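Local atomic coordinates of bacterioferritin (Rhodobacter capsulatus, PDB entry 1JGC), a protein that probably stores iron, oxidising ferrous ions with dioxygen at a ferroxidase centre and laying down the ferric mineral inside a hollow shell of 24 subunits. Residues A[25-30]-A[77-82]; A[96-101]-A[125-130]. One frame throughout, in Å; residues are numbered along the deposited sequence.

Interaction 1: A[25-30]-A[77-82]; sequences YWVHFR and LRIGEG. With HEM (protoporphyrin IX containing Fe), chain D.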
ATOM      1  N   TYR A  25     -15.336  14.988 -43.586  1.00 21.86           N
ATOM      2  CA  TYR A  25     -15.710  14.307 -42.353  1.00 21.49           C
ATOM      3  C   TYR A  25     -15.857  15.299 -41.212  1.00 21.14           C
ATOM      4  O   TYR A  25     -16.774  15.178 -40.392  1.00 20.78           O
ATOM      5  CB  TYR A  25     -14.668  13.259 -41.961  1.00 22.82           C
ATOM      6  CG  TYR A  25     -14.730  11.972 -42.756  1.00 25.70           C
ATOM      7  CD1 TYR A  25     -15.903  11.214 -42.807  1.00 28.38           C
ATOM      8  CD2 TYR A  25     -13.620  11.512 -43.455  1.00 26.68           C
ATOM      9  CE1 TYR A  25     -15.966  10.029 -43.542  1.00 29.66           C
ATOM     10  CE2 TYR A  25     -13.666  10.339 -44.189  1.00 29.22           C
ATOM     11  CZ  TYR A  25     -14.839   9.601 -44.235  1.00 30.95           C
ATOM     12  OH  TYR A  25     -14.883   8.452 -45.001  1.00 32.05           O
ATOM     13  N   TRP A  26     -14.965  16.284 -41.160  1.00 19.23           N
ATOM     14  CA  TRP A  26     -15.027  17.259 -40.085  1.00 19.95           C
ATOM     15  C   TRP A  26     -16.267  18.134 -40.160  1.00 20.63           C
ATOM     16  O   TRP A  26     -16.861  18.452 -39.138  1.00 21.11           O
ATOM     17  CB  TRP A  26     -13.770  18.129 -40.058  1.00 20.15           C
ATOM     18  CG  TRP A  26     -13.572  18.752 -38.717  1.00 21.28           C
ATOM     19  CD1 TRP A  26     -14.091  19.934 -38.275  1.00 21.01           C
ATOM     20  CD2 TRP A  26     -12.908  18.160 -37.592  1.00 21.64           C
ATOM     21  NE1 TRP A  26     -13.798  20.113 -36.943  1.00 22.13           N
ATOM     22  CE2 TRP A  26     -13.077  19.037 -36.498  1.00 22.57           C
ATOM     23  CE3 TRP A  26     -12.196  16.971 -37.402  1.00 19.80           C
ATOM     24  CZ2 TRP A  26     -12.557  18.760 -35.226  1.00 23.14           C
ATOM     25  CZ3 TRP A  26     -11.681  16.694 -36.142  1.00 21.73           C
ATOM     26  CH2 TRP A  26     -11.867  17.586 -35.068  1.00 21.67           C
ATOM     27  N   VAL A  27     -16.663  18.527 -41.363  1.00 20.36           N
ATOM     28  CA  VAL A  27     -17.857  19.341 -41.504  1.00 20.40           C
ATOM     29  C   VAL A  27     -19.059  18.487 -41.093  1.00 19.72           C
ATOM     30  O   VAL A  27     -19.968  18.960 -40.423  1.00 19.84           O
ATOM     31  CB  VAL A  27     -18.048  19.834 -42.965  1.00 21.04           C
ATOM     32  CG1 VAL A  27     -19.351  20.586 -43.087  1.00 20.78           C
ATOM     33  CG2 VAL A  27     -16.903  20.733 -43.368  1.00 20.19           C
ATOM     34  N   HIS A  28     -19.051  17.223 -41.493  1.00 19.18           N
ATOM     35  CA  HIS A  28     -20.137  16.321 -41.154  1.00 20.21           C
ATOM     36  C   HIS A  28     -20.229  16.138 -39.654  1.00 21.01           C
ATOM     37  O   HIS A  28     -21.325  16.044 -39.098  1.00 21.81           O
ATOM     38  CB  HIS A  28     -19.944  14.981 -41.853  1.00 20.24           C
ATOM     39  CG  HIS A  28     -20.364  14.997 -43.287  1.00 21.48           C
ATOM     40  ND1 HIS A  28     -20.115  13.953 -44.150  1.00 22.63           N
ATOM     41  CD2 HIS A  28     -21.046  15.922 -44.005  1.00 22.61           C
ATOM     42  CE1 HIS A  28     -20.628  14.232 -45.335  1.00 24.26           C
ATOM     43  NE2 HIS A  28     -21.199  15.422 -45.273  1.00 23.32           N
ATOM     44  N   PHE A  29     -19.076  16.091 -38.998  1.00 21.22           N
ATOM     45  CA  PHE A  29     -19.034  15.953 -37.545  1.00 20.26           C
ATOM     46  C   PHE A  29     -19.755  17.158 -36.931  1.00 20.20           C
ATOM     47  O   PHE A  29     -20.679  17.006 -36.139  1.00 20.04           O
ATOM     48  CB  PHE A  29     -17.570  15.879 -37.076  1.00 17.58           C
ATOM     49  CG  PHE A  29     -17.331  16.455 -35.708  1.00 15.81           C
ATOM     50  CD1 PHE A  29     -17.975  15.941 -34.595  1.00 16.23           C
ATOM     51  CD2 PHE A  29     -16.461  17.526 -35.539  1.00 15.52           C
ATOM     52  CE1 PHE A  29     -17.760  16.487 -33.334  1.00 15.91           C
ATOM     53  CE2 PHE A  29     -16.238  18.078 -34.278  1.00 16.03           C
ATOM     54  CZ  PHE A  29     -16.887  17.559 -33.177  1.00 13.71           C
ATOM     55  N   ARG A  30     -19.341  18.353 -37.331  1.00 19.98           N
ATOM     56  CA  ARG A  30     -19.936  19.574 -36.823  1.00 21.33           C
ATOM     57  C   ARG A  30     -21.425  19.659 -37.114  1.00 21.83           C
ATOM     58  O   ARG A  30     -22.223  19.997 -36.241  1.00 22.36           O
ATOM     59  CB  ARG A  30     -19.202  20.783 -37.402  1.00 21.32           C
ATOM     60  CG  ARG A  30     -18.005  21.176 -36.572  1.00 22.03           C
ATOM     61  CD  ARG A  30     -18.498  21.550 -35.201  1.00 22.64           C
ATOM     62  NE  ARG A  30     -17.454  21.584 -34.189  1.00 22.97           N
ATOM     63  CZ  ARG A  30     -17.699  21.514 -32.885  1.00 22.71           C
ATOM     64  NH1 ARG A  30     -18.942  21.403 -32.449  1.00 20.85           N
ATOM     65  NH2 ARG A  30     -16.703  21.557 -32.016  1.00 22.69           N
ATOM     66  N   LEU A  77     -15.881  18.879 -52.494  1.00 23.99           N
ATOM     67  CA  LEU A  77     -16.449  18.390 -51.244  1.00 23.93           C
ATOM     68  C   LEU A  77     -17.892  17.937 -51.456  1.00 24.85           C
ATOM     69  O   LEU A  77     -18.582  18.441 -52.337  1.00 26.20           O
ATOM     70  CB  LEU A  77     -16.432  19.501 -50.198  1.00 22.30           C
ATOM     71  CG  LEU A  77     -15.092  19.885 -49.582  1.00 22.17           C
ATOM     72  CD1 LEU A  77     -15.203  21.216 -48.843  1.00 19.36           C
ATOM     73  CD2 LEU A  77     -14.650  18.766 -48.646  1.00 21.61           C
ATOM     74  N   ARG A  78     -18.348  16.990 -50.648  1.00 24.77           N
ATOM     75  CA  ARG A  78     -19.725  16.507 -50.740  1.00 24.71           C
ATOM     76  C   ARG A  78     -20.365  16.623 -49.362  1.00 25.21           C
ATOM     77  O   ARG A  78     -20.251  15.710 -48.546  1.00 25.52           O
ATOM     78  CB  ARG A  78     -19.750  15.051 -51.188  1.00 24.57           C
ATOM     79  CG  ARG A  78     -19.352  14.830 -52.619  1.00 24.65           C
ATOM     80  CD  ARG A  78     -18.930  13.406 -52.804  1.00 25.77           C
ATOM     81  NE  ARG A  78     -19.051  12.965 -54.185  1.00 27.17           N
ATOM     82  CZ  ARG A  78     -18.114  12.266 -54.811  1.00 29.17           C
ATOM     83  NH1 ARG A  78     -16.992  11.943 -54.171  1.00 29.17           N
ATOM     84  NH2 ARG A  78     -18.301  11.886 -56.068  1.00 29.43           N
ATOM     85  N   ILE A  79     -21.038  17.740 -49.112  1.00 24.81           N
ATOM     86  CA  ILE A  79     -21.673  17.984 -47.827  1.00 25.79           C
ATOM     87  C   ILE A  79     -23.150  17.598 -47.814  1.00 27.33           C
ATOM     88  O   ILE A  79     -23.970  18.261 -48.456  1.00 29.32           O
ATOM     89  CB  ILE A  79     -21.570  19.475 -47.445  1.00 24.83           C
ATOM     90  CG1 ILE A  79     -20.148  19.991 -47.686  1.00 23.93           C
ATOM     91  CG2 ILE A  79     -21.946  19.664 -46.006  1.00 24.68           C
ATOM     92  CD1 ILE A  79     -19.072  19.187 -47.011  1.00 24.67           C
ATOM     93  N   GLY A  80     -23.496  16.543 -47.081  1.00 27.47           N
ATOM     94  CA  GLY A  80     -24.887  16.125 -47.007  1.00 28.12           C
ATOM     95  C   GLY A  80     -25.703  17.152 -46.238  1.00 29.41           C
ATOM     96  O   GLY A  80     -25.166  17.865 -45.394  1.00 29.93           O
ATOM     97  N   GLU A  81     -26.995  17.257 -46.522  1.00 30.56           N
ATOM     98  CA  GLU A  81     -27.806  18.229 -45.802  1.00 31.43           C
ATOM     99  C   GLU A  81     -28.667  17.542 -44.763  1.00 30.57           C
ATOM    100  O   GLU A  81     -29.536  18.170 -44.152  1.00 30.38           O
ATOM    101  CB  GLU A  81     -28.684  19.037 -46.761  1.00 34.21           C
ATOM    102  CG  GLU A  81     -27.889  19.972 -47.661  1.00 39.98           C
ATOM    103  CD  GLU A  81     -28.753  21.010 -48.373  1.00 42.38           C
ATOM    104  OE1 GLU A  81     -29.708  20.609 -49.086  1.00 44.73           O
ATOM    105  OE2 GLU A  81     -28.467  22.226 -48.221  1.00 42.82           O
ATOM    106  N   GLY A  82     -28.415  16.251 -44.566  1.00 28.88           N
ATOM    107  CA  GLY A  82     -29.160  15.479 -43.589  1.00 28.12           C
ATOM    108  C   GLY A  82     -28.429  14.216 -43.175  1.00 28.21           C
ATOM    109  O   GLY A  82     -27.430  13.838 -43.794  1.00 28.78           O
TER
HETATM  110  CHA HEM D 201      -5.352  16.480 -34.793  0.50 26.59           C
HETATM  111  CHB HEM D 201      -2.841  16.457 -38.942  0.50 26.72           C
HETATM  112  CHC HEM D 201      -6.268  19.183 -40.907  0.50 25.75           C
HETATM  113  CHD HEM D 201      -8.415  19.733 -36.642  0.50 25.01           C
HETATM  114  C1A HEM D 201      -4.498  16.081 -35.820  0.50 27.24           C
HETATM  115  C2A HEM D 201      -3.752  14.842 -35.931  0.50 28.52           C
HETATM  116  C3A HEM D 201      -2.778  15.057 -36.885  0.50 28.22           C
HETATM  117  C4A HEM D 201      -3.270  16.172 -37.662  0.50 27.12           C
HETATM  118  CMA HEM D 201      -1.596  14.135 -37.235  0.50 27.36           C
HETATM  119  CAA HEM D 201      -4.125  13.453 -35.414  0.50 30.51           C
HETATM  120  CBA HEM D 201      -4.409  13.273 -33.934  0.50 32.88           C
HETATM  121  CGA HEM D 201      -3.197  13.519 -33.073  0.50 35.00           C
HETATM  122  O1A HEM D 201      -3.340  13.444 -31.830  0.50 36.43           O
HETATM  123  O2A HEM D 201      -2.106  13.783 -33.634  0.50 35.70           O
HETATM  124  C1B HEM D 201      -3.556  17.192 -39.868  0.50 26.74           C
HETATM  125  C2B HEM D 201      -3.197  17.346 -41.269  0.50 26.87           C
HETATM  126  C3B HEM D 201      -4.128  18.185 -41.826  0.50 26.39           C
HETATM  127  C4B HEM D 201      -5.116  18.445 -40.775  0.50 26.01           C
HETATM  128  CMB HEM D 201      -2.032  16.681 -42.002  0.50 26.63           C
HETATM  129  CAB HEM D 201      -4.107  18.583 -43.162  0.50 25.95           C
HETATM  130  CBB HEM D 201      -4.413  19.846 -43.642  0.50 25.17           C
HETATM  131  C1C HEM D 201      -7.215  19.468 -39.950  0.50 25.50           C
HETATM  132  C2C HEM D 201      -8.468  20.142 -40.224  0.50 25.99           C
HETATM  133  C3C HEM D 201      -9.110  20.299 -39.016  0.50 25.24           C
HETATM  134  C4C HEM D 201      -8.193  19.758 -38.012  0.50 25.46           C
HETATM  135  CMC HEM D 201      -8.971  20.575 -41.612  0.50 25.72           C
HETATM  136  CAC HEM D 201     -10.389  20.815 -38.792  0.50 25.03           C
HETATM  137  CBC HEM D 201     -11.057  21.745 -39.571  0.50 24.16           C
HETATM  138  C1D HEM D 201      -7.737  18.948 -35.728  0.50 25.41           C
HETATM  139  C2D HEM D 201      -8.098  18.818 -34.323  0.50 25.92           C
HETATM  140  C3D HEM D 201      -7.228  17.894 -33.777  0.50 26.68           C
HETATM  141  C4D HEM D 201      -6.366  17.426 -34.872  0.50 26.24           C
HETATM  142  CMD HEM D 201      -9.217  19.561 -33.581  0.50 23.97           C
HETATM  143  CAD HEM D 201      -7.159  17.618 -32.272  0.50 27.38           C
HETATM  144  CBD HEM D 201      -7.589  16.251 -31.774  0.50 29.29           C
HETATM  145  CGD HEM D 201      -7.679  16.181 -30.248  0.50 31.39           C
HETATM  146  O1D HEM D 201      -6.713  16.610 -29.567  0.50 31.08           O
HETATM  147  O2D HEM D 201      -8.711  15.685 -29.733  0.50 30.42           O
HETATM  148  NA  HEM D 201      -4.427  16.684 -37.065  0.50 26.89           N
HETATM  149  NB  HEM D 201      -4.765  17.830 -39.586  0.50 26.25           N
HETATM  150  NC  HEM D 201      -7.123  19.106 -38.628  0.50 25.53           N
HETATM  151  ND  HEM D 201      -6.676  18.098 -36.053  0.50 25.81           N
HETATM  152 FE   HEM D 201      -5.763  17.893 -37.838  0.50 24.60          FE
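At the edge of the His28 ring, near its plane, lie Gly80 N and Ile79 CA; on the same helix the Trp26 indole has the heme vinyl carbon CAC over one face and Phe29 CD2 over the other, both offset toward the rim. In the ferritin-like four-helix bundle, this is where helix 5-34 meets the long connection between helices 38-64 and 83-111. Trp26 turns to the heme: CG lies 3.8 Å from heme CAC, and CH2 reaches the methyl carbon CMD at 3.6 Å. Its NE1 is hydrogen-bonded to Asp56 of a second subunit. An alanine in place of this tryptophan would probably leave the vinyl group without its aromatic partner and that Asp56 without this N-H. His28 holds the loop: Gly80 N donates to His28 NE2 over 3.1 Å, at 166° and tilted 19° out of the ring plane. ND1 makes a weak hydrogen bond to Asp90, so the two ring nitrogens tie the loop and helix 83-111 to helix 5-34. One residue earlier, Val27 has CG1 anti to its backbone N (chi1 176°) and crosses Ile79 at about a right angle, CG1 lying 4.0 Å from Ile79 CG2.

Interaction 2: A[96-101]-A[125-130]; sequences DALKLY and TDEEGH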
ATOM      1  N   ASP A  96     -14.541   6.887 -54.843  1.00 32.25           N
ATOM      2  CA  ASP A  96     -13.616   7.619 -55.697  1.00 32.77           C
ATOM      3  C   ASP A  96     -12.191   7.365 -55.224  1.00 33.49           C
ATOM      4  O   ASP A  96     -11.297   7.111 -56.040  1.00 34.92           O
ATOM      5  CB  ASP A  96     -13.892   9.120 -55.658  1.00 33.21           C
ATOM      6  CG  ASP A  96     -15.178   9.489 -56.356  1.00 35.68           C
ATOM      7  OD1 ASP A  96     -15.727   8.622 -57.087  1.00 35.98           O
ATOM      8  OD2 ASP A  96     -15.632  10.649 -56.184  1.00 35.83           O
ATOM      9  N   ALA A  97     -11.977   7.429 -53.908  1.00 32.42           N
ATOM     10  CA  ALA A  97     -10.645   7.198 -53.346  1.00 31.68           C
ATOM     11  C   ALA A  97     -10.150   5.785 -53.663  1.00 30.65           C
ATOM     12  O   ALA A  97      -9.010   5.610 -54.089  1.00 30.96           O
ATOM     13  CB  ALA A  97     -10.649   7.436 -51.826  1.00 30.85           C
ATOM     14  N   LEU A  98     -10.994   4.778 -53.465  1.00 29.59           N
ATOM     15  CA  LEU A  98     -10.578   3.407 -53.762  1.00 30.34           C
ATOM     16  C   LEU A  98     -10.171   3.261 -55.232  1.00 30.54           C
ATOM     17  O   LEU A  98      -9.187   2.592 -55.569  1.00 30.02           O
ATOM     18  CB  LEU A  98     -11.704   2.421 -53.436  1.00 29.36           C
ATOM     19  CG  LEU A  98     -11.828   1.995 -51.974  1.00 30.30           C
ATOM     20  CD1 LEU A  98     -13.134   1.241 -51.780  1.00 31.37           C
ATOM     21  CD2 LEU A  98     -10.649   1.117 -51.590  1.00 28.21           C
ATOM     22  N   LYS A  99     -10.943   3.896 -56.102  1.00 30.57           N
ATOM     23  CA  LYS A  99     -10.682   3.852 -57.531  1.00 30.73           C
ATOM     24  C   LYS A  99      -9.272   4.371 -57.764  1.00 28.96           C
ATOM     25  O   LYS A  99      -8.453   3.716 -58.409  1.00 29.07           O
ATOM     26  CB  LYS A  99     -11.703   4.734 -58.257  1.00 32.54           C
ATOM     27  CG  LYS A  99     -11.595   4.736 -59.760  1.00 36.43           C
ATOM     28  CD  LYS A  99     -12.710   5.585 -60.376  1.00 39.34           C
ATOM     29  CE  LYS A  99     -12.649   5.582 -61.913  1.00 40.33           C
ATOM     30  NZ  LYS A  99     -11.418   6.239 -62.470  1.00 40.34           N
ATOM     31  N   LEU A 100      -8.989   5.543 -57.210  1.00 27.16           N
ATOM     32  CA  LEU A 100      -7.682   6.159 -57.357  1.00 26.48           C
ATOM     33  C   LEU A 100      -6.551   5.331 -56.767  1.00 27.07           C
ATOM     34  O   LEU A 100      -5.478   5.228 -57.368  1.00 27.42           O
ATOM     35  CB  LEU A 100      -7.678   7.543 -56.713  1.00 25.57           C
ATOM     36  CG  LEU A 100      -6.303   8.204 -56.555  1.00 25.25           C
ATOM     37  CD1 LEU A 100      -5.667   8.392 -57.916  1.00 23.39           C
ATOM     38  CD2 LEU A 100      -6.453   9.541 -55.845  1.00 24.31           C
ATOM     39  N   TYR A 101      -6.785   4.745 -55.593  1.00 26.36           N
ATOM     40  CA  TYR A 101      -5.747   3.955 -54.933  1.00 25.74           C
ATOM     41  C   TYR A 101      -5.412   2.665 -55.661  1.00 26.19           C
ATOM     42  O   TYR A 101      -4.252   2.266 -55.701  1.00 27.04           O
ATOM     43  CB  TYR A 101      -6.135   3.622 -53.489  1.00 25.49           C
ATOM     44  CG  TYR A 101      -6.357   4.815 -52.588  1.00 24.81           C
ATOM     45  CD1 TYR A 101      -5.757   6.046 -52.849  1.00 25.02           C
ATOM     46  CD2 TYR A 101      -7.150   4.702 -51.447  1.00 26.78           C
ATOM     47  CE1 TYR A 101      -5.947   7.136 -51.993  1.00 25.24           C
ATOM     48  CE2 TYR A 101      -7.345   5.780 -50.583  1.00 25.77           C
ATOM     49  CZ  TYR A 101      -6.741   6.988 -50.862  1.00 25.87           C
ATOM     50  OH  TYR A 101      -6.927   8.035 -49.994  1.00 27.66           O
ATOM     51  N   THR A 125      -6.993  -1.118 -48.021  1.00 20.10           N
ATOM     52  CA  THR A 125      -7.540  -1.932 -46.942  1.00 20.91           C
ATOM     53  C   THR A 125      -8.336  -1.089 -45.940  1.00 21.83           C
ATOM     54  O   THR A 125      -9.429  -1.477 -45.548  1.00 22.72           O
ATOM     55  CB  THR A 125      -6.433  -2.701 -46.194  1.00 20.79           C
ATOM     56  OG1 THR A 125      -5.699  -3.501 -47.128  1.00 21.78           O
ATOM     57  CG2 THR A 125      -7.038  -3.620 -45.148  1.00 17.91           C
ATOM     58  N   ASP A 126      -7.804   0.061 -45.535  1.00 23.30           N
ATOM     59  CA  ASP A 126      -8.526   0.921 -44.598  1.00 25.03           C
ATOM     60  C   ASP A 126      -9.822   1.450 -45.220  1.00 26.32           C
ATOM     61  O   ASP A 126     -10.867   1.472 -44.573  1.00 26.04           O
ATOM     62  CB  ASP A 126      -7.678   2.124 -44.168  1.00 25.61           C
ATOM     63  CG  ASP A 126      -6.454   1.732 -43.371  1.00 27.91           C
ATOM     64  OD1 ASP A 126      -6.471   0.670 -42.707  1.00 28.83           O
ATOM     65  OD2 ASP A 126      -5.470   2.506 -43.397  1.00 30.29           O
ATOM     66  N   GLU A 127      -9.752   1.889 -46.473  1.00 27.02           N
ATOM     67  CA  GLU A 127     -10.939   2.415 -47.118  1.00 28.11           C
ATOM     68  C   GLU A 127     -12.024   1.348 -47.294  1.00 26.86           C
ATOM     69  O   GLU A 127     -13.210   1.645 -47.166  1.00 26.17           O
ATOM     70  CB  GLU A 127     -10.573   3.070 -48.454  1.00 31.18           C
ATOM     71  CG  GLU A 127     -10.767   4.602 -48.471  1.00 37.23           C
ATOM     72  CD  GLU A 127      -9.858   5.369 -47.488  1.00 41.77           C
ATOM     73  OE1 GLU A 127      -9.946   5.151 -46.248  1.00 43.77           O
ATOM     74  OE2 GLU A 127      -9.049   6.214 -47.958  1.00 44.71           O
ATOM     75  N   GLU A 128     -11.640   0.108 -47.573  1.00 25.22           N
ATOM     76  CA  GLU A 128     -12.652  -0.922 -47.710  1.00 25.39           C
ATOM     77  C   GLU A 128     -13.293  -1.118 -46.336  1.00 25.51           C
ATOM     78  O   GLU A 128     -14.472  -1.472 -46.229  1.00 24.65           O
ATOM     79  CB  GLU A 128     -12.051  -2.226 -48.256  1.00 25.79           C
ATOM     80  CG  GLU A 128     -11.950  -2.223 -49.786  1.00 26.74           C
ATOM     81  CD  GLU A 128     -11.745  -3.604 -50.410  1.00 28.26           C
ATOM     82  OE1 GLU A 128     -12.237  -4.616 -49.860  1.00 29.05           O
ATOM     83  OE2 GLU A 128     -11.107  -3.678 -51.479  1.00 28.10           O
ATOM     84  N   GLY A 129     -12.516  -0.850 -45.288  1.00 25.07           N
ATOM     85  CA  GLY A 129     -13.031  -0.955 -43.936  1.00 25.13           C
ATOM     86  C   GLY A 129     -14.128   0.080 -43.703  1.00 26.19           C
ATOM     87  O   GLY A 129     -15.196  -0.243 -43.162  1.00 26.45           O
ATOM     88  N   HIS A 130     -13.873   1.323 -44.110  1.00 26.42           N
ATOM     89  CA  HIS A 130     -14.859   2.395 -43.966  1.00 28.02           C
ATOM     90  C   HIS A 130     -16.092   2.091 -44.821  1.00 27.40           C
ATOM     91  O   HIS A 130     -17.222   2.323 -44.396  1.00 26.80           O
ATOM     92  CB  HIS A 130     -14.265   3.740 -44.399  1.00 30.89           C
ATOM     93  CG  HIS A 130     -13.202   4.257 -43.480  1.00 35.92           C
ATOM     94  ND1 HIS A 130     -12.305   5.237 -43.858  1.00 38.68           N
ATOM     95  CD2 HIS A 130     -12.901   3.945 -42.194  1.00 37.25           C
ATOM     96  CE1 HIS A 130     -11.497   5.505 -42.845  1.00 39.94           C
ATOM     97  NE2 HIS A 130     -11.838   4.735 -41.824  1.00 39.83           N
TER
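Leu98 and Tyr101 pack against Glu127 in a buried helix-to-helix contact inside the ferritin-like four-helix bundle, where helices 83-111 and 114-144, consecutive in the chain, run antiparallel beside the dinuclear iron site. The axes of the two segments approach to 9.9 Å with 159° between their directions, and Leu98 and Glu127 bring their CA atoms nearest together. Apolar and polar contacts divide between the two ends of Glu127. Near the backbone, Glu127 CB lies 3.7 Å from Leu98 CD2, the two side chains sliding past each other in opposite directions. The same methyl group, Leu98 CD2, also touches Glu128 CG at 4.0 Å, here with the side chains crossing at about a right angle. Beyond CG the Glu128 chain is extended, and its carboxylate forms salt bridges with Arg102 through OE2 and with Arg61 of a third subunit through OE1, so the residue links this pair of helices to a neighbouring subunit. Glu127 instead bends at its second torsion (chi2 64°), which folds CD back beside CA. It is a ligand of both irons, and His130, one turn further along, is a ligand of the second; this crystal holds the site without metal. With the iron absent, Glu127 OE1 lies close to Glu51 OE2, another carboxylate that serves both metals. OE2 is the oxygen that faces Tyr101. Glu127 OE2 sits in the plane of the ring at its edge, 3.2 Å from Tyr101 CE2, with the carboxylate turned 44° from the ring. Tyr101 OH donates a weak hydrogen bond to Glu127 OE2 over 3.5 Å, making the tyrosine a second-shell partner of an iron ligand. Ala97 completes the contact, its CB 4.4 Å from Glu127 OE2.

Interactions 1 and 2 follow one another along the chain, the first closing before the second opens, and their centres are 19 Å apart. They nevertheless touch: Arg78 NH1 of the loop forms a 2.8 Å salt bridge with Asp96 OD2, at the start of segment 96-101. On the inside of the bundle, Tyr25 OH comes within 4.3 Å of the iron ligand His130 ND1, as a packing contact. Their main sites differ, although interaction 1 also borders the iron centre: interaction 1 reaches the heme through Trp26, with the Val27 side chain about 11 Å from that of the axial ligand Met52. Interaction 2 lines the ferroxidase centre, and its Tyr101 side chain stays about 13 Å from the heme.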